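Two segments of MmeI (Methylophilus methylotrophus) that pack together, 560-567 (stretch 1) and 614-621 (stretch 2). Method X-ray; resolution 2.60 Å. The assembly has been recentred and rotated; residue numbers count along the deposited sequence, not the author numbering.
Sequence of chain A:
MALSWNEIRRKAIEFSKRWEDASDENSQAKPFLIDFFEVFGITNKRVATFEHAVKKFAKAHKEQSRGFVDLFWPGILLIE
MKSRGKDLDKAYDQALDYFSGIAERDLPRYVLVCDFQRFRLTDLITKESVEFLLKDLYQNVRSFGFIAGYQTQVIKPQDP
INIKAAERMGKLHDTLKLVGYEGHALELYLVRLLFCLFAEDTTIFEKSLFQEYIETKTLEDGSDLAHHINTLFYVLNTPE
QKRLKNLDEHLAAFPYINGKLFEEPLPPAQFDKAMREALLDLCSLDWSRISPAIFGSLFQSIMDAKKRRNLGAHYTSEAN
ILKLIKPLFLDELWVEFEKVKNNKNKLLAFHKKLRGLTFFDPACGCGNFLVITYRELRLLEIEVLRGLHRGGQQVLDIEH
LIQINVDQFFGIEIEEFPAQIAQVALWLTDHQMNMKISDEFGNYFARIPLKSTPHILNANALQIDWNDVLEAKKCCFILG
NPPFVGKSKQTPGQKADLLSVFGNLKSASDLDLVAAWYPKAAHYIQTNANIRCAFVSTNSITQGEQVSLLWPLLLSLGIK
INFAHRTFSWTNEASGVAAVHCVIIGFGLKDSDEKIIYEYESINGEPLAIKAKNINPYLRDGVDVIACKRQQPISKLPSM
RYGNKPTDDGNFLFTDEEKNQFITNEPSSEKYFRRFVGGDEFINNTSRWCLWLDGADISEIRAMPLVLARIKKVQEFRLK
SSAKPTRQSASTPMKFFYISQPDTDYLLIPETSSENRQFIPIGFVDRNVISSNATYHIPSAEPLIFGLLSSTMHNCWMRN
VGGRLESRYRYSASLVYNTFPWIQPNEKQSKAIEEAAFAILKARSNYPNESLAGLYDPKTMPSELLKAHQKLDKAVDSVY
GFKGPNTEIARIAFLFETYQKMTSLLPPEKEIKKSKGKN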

# COMPACT_ATOMS: atom_id res chain seq x y z
N LYS A 560 4.21 21.06 0.51
CA LYS A 560 5.64 20.89 0.54
C LYS A 560 5.95 19.58 1.23
O LYS A 560 5.33 19.26 2.25
CB LYS A 560 6.29 22.09 1.25
N ILE A 561 6.88 18.79 0.68
CA ILE A 561 7.23 17.50 1.26
C ILE A 561 8.39 17.69 2.23
O ILE A 561 9.46 18.16 1.83
CB ILE A 561 7.62 16.46 0.20
CG1 ILE A 561 6.54 16.30 -0.86
CG2 ILE A 561 7.89 15.12 0.85
CD1 ILE A 561 7.01 15.41 -1.97
N ASN A 562 8.20 17.28 3.48
CA ASN A 562 9.18 17.53 4.54
C ASN A 562 10.01 16.32 4.90
O ASN A 562 11.17 16.48 5.30
CB ASN A 562 8.47 18.05 5.78
CG ASN A 562 7.92 19.43 5.57
OD1 ASN A 562 8.66 20.33 5.15
ND2 ASN A 562 6.60 19.60 5.78
N PHE A 563 9.46 15.12 4.79
CA PHE A 563 10.27 13.93 4.92
C PHE A 563 9.57 12.84 4.13
O PHE A 563 8.40 12.97 3.78
CB PHE A 563 10.48 13.53 6.38
CG PHE A 563 9.27 12.92 7.03
CD1 PHE A 563 9.03 11.55 6.98
CD2 PHE A 563 8.37 13.72 7.72
CE1 PHE A 563 7.92 10.99 7.58
CE2 PHE A 563 7.25 13.17 8.33
CZ PHE A 563 7.02 11.80 8.26
N ALA A 564 10.31 11.77 3.86
CA ALA A 564 9.76 10.71 3.03
C ALA A 564 10.59 9.45 3.23
O ALA A 564 11.81 9.53 3.33
CB ALA A 564 9.77 11.10 1.54
N HIS A 565 9.90 8.31 3.28
CA HIS A 565 10.52 6.99 3.21
C HIS A 565 10.40 6.48 1.78
O HIS A 565 9.29 6.31 1.27
CB HIS A 565 9.83 6.00 4.15
CG HIS A 565 10.17 6.17 5.60
ND1 HIS A 565 10.92 5.25 6.30
CD2 HIS A 565 9.86 7.16 6.48
CE1 HIS A 565 11.06 5.67 7.55
NE2 HIS A 565 10.42 6.82 7.68
N ARG A 566 11.53 6.18 1.15
CA ARG A 566 11.50 5.56 -0.16
C ARG A 566 11.00 4.12 -0.06
O ARG A 566 10.72 3.60 1.03
CB ARG A 566 12.87 5.62 -0.80
CG ARG A 566 13.31 6.99 -1.18
CD ARG A 566 14.66 6.89 -1.82
NE ARG A 566 14.53 6.40 -3.19
CZ ARG A 566 13.85 7.04 -4.12
NH1 ARG A 566 13.23 8.18 -3.83
NH2 ARG A 566 13.77 6.56 -5.35
N THR A 567 10.92 3.46 -1.22
CA THR A 567 10.25 2.17 -1.36
C THR A 567 10.71 1.15 -0.31
O THR A 567 11.91 0.96 -0.11
CB THR A 567 10.53 1.63 -2.76
OG1 THR A 567 9.94 2.49 -3.73
CG2 THR A 567 10.00 0.24 -2.91
N ASN A 614 16.28 18.94 -1.26
CA ASN A 614 14.87 19.02 -1.60
C ASN A 614 14.30 17.62 -1.71
O ASN A 614 15.04 16.66 -1.96
CB ASN A 614 14.65 19.77 -2.91
CG ASN A 614 13.20 19.86 -3.30
OD1 ASN A 614 12.33 20.08 -2.45
ND2 ASN A 614 12.92 19.65 -4.59
N ILE A 615 13.00 17.48 -1.50
CA ILE A 615 12.33 16.20 -1.73
C ILE A 615 11.41 16.33 -2.94
O ILE A 615 10.46 17.12 -2.93
CB ILE A 615 11.58 15.70 -0.49
CG1 ILE A 615 12.52 15.67 0.70
CG2 ILE A 615 11.08 14.30 -0.75
CD1 ILE A 615 11.98 14.91 1.88
N ASN A 616 11.73 15.53 -3.97
CA ASN A 616 11.02 15.47 -5.24
C ASN A 616 9.60 14.95 -5.08
O ASN A 616 9.30 14.21 -4.15
CB ASN A 616 11.72 14.51 -6.20
CG ASN A 616 12.53 15.22 -7.21
OD1 ASN A 616 13.47 14.66 -7.79
ND2 ASN A 616 12.20 16.49 -7.43
N PRO A 617 8.74 15.25 -6.04
CA PRO A 617 7.52 14.42 -6.20
C PRO A 617 7.84 12.95 -6.46
O PRO A 617 7.01 12.08 -6.14
CB PRO A 617 6.79 15.09 -7.38
CG PRO A 617 7.79 16.07 -7.99
CD PRO A 617 8.75 16.44 -6.91
N TYR A 618 9.02 12.63 -7.01
CA TYR A 618 9.52 11.26 -7.06
C TYR A 618 10.18 10.81 -5.75
O TYR A 618 10.67 9.67 -5.69
CB TYR A 618 10.53 11.11 -8.20
CG TYR A 618 10.07 11.52 -9.58
CD1 TYR A 618 10.25 12.82 -10.04
CD2 TYR A 618 9.48 10.59 -10.43
CE1 TYR A 618 9.84 13.18 -11.32
CE2 TYR A 618 9.06 10.94 -11.69
CZ TYR A 618 9.25 12.23 -12.14
OH TYR A 618 8.84 12.58 -13.41
N LEU A 619 10.21 11.67 -4.73
CA LEU A 619 10.91 11.44 -3.45
C LEU A 619 12.42 11.37 -3.62
O LEU A 619 13.09 10.63 -2.91
CB LEU A 619 10.42 10.19 -2.74
CG LEU A 619 8.91 10.04 -2.60
CD1 LEU A 619 8.60 8.77 -1.83
CD2 LEU A 619 8.39 11.25 -1.88
N ARG A 620 12.97 12.12 -4.56
CA ARG A 620 14.42 12.21 -4.73
C ARG A 620 14.93 13.59 -4.31
O ARG A 620 14.19 14.58 -4.25
CB ARG A 620 14.82 11.95 -6.18
CG ARG A 620 14.71 10.51 -6.63
CD ARG A 620 15.26 10.37 -8.04
NE ARG A 620 14.47 11.17 -8.97
CZ ARG A 620 13.60 10.65 -9.84
NH1 ARG A 620 13.43 9.34 -9.92
NH2 ARG A 620 12.92 11.46 -10.65
N ASP A 621 16.23 13.65 -4.04
CA ASP A 621 16.85 14.94 -3.79
C ASP A 621 17.20 15.55 -5.14
O ASP A 621 18.23 15.24 -5.73
CB ASP A 621 18.08 14.79 -2.90
CG ASP A 621 18.58 16.12 -2.40
OD1 ASP A 621 18.04 17.15 -2.87
OD2 ASP A 621 19.52 16.13 -1.55

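How does the start of the strand meet the other stretch? Lys 560, modelled only as far as CB, takes no part, and the contact begins at Ile 561, whose CA-to-CB bond points toward stretch 2. CG2 of Ile 561 lies 3.7 Å from CG2 of Ile 615, and CD1 of Ile 561, extended by an m, t rotamer, reaches to 3.4 Å from the backbone O of Asn 616 and 4.4 Å from CD2 of Leu 619. An aliphatic side chain suits this buried spot because it packs against Ile 615 and Leu 619 without bringing in a polar group that would need a partner.

What do Asn 562 and Phe 563 contribute, given that both side chains point away? They offer backbone. CD1 of Ile 615 rests 3.8 Å from O of Asn 562 and 3.6 Å from CA of Phe 563, so the isoleucine packs along the main chain of the strand as well as against its side chains.

Why does a residue as small as Ala 564 fit in the middle? Its CB points toward stretch 2 and touches two larger side chains, with CD2 of Leu 619 at 3.7 Å and CG2 of Ile 615 at 4.1 Å. The short methyl lets both come close to the strand. Leu 619 is brought here by a type I beta turn from Asn 616 to Leu 619, in which N of Leu 619 donates a hydrogen bond to O of Asn 616 at 2.8 Å. A second backbone bond, from N of Asn 616 to O of Arg 620 at 2.7 Å, further ties the loop together, although it has no regular helix or strand.

How does the contact end? His 565 points away and bonds elsewhere in the structure, but its backbone O lies 4.0 Å from CD1 of Leu 619. Arg 566 then supplies the polar part. Its CA-to-CB bond points sideways, yet the long side chain brings its guanidinium to the carbonyls of the turn, which lie at the edge of the group, near its plane. NH1 of Arg 566 gives a weak hydrogen bond to O of Tyr 618 at 3.5 Å and lies 2.6 Å from O of Leu 619. Arginine suits this partly exposed margin: its aliphatic stem provides reach and its charged end meets backbone oxygens. Thr 567 makes no contact. The interface is mainly apolar and buries 417 Å² over both sides.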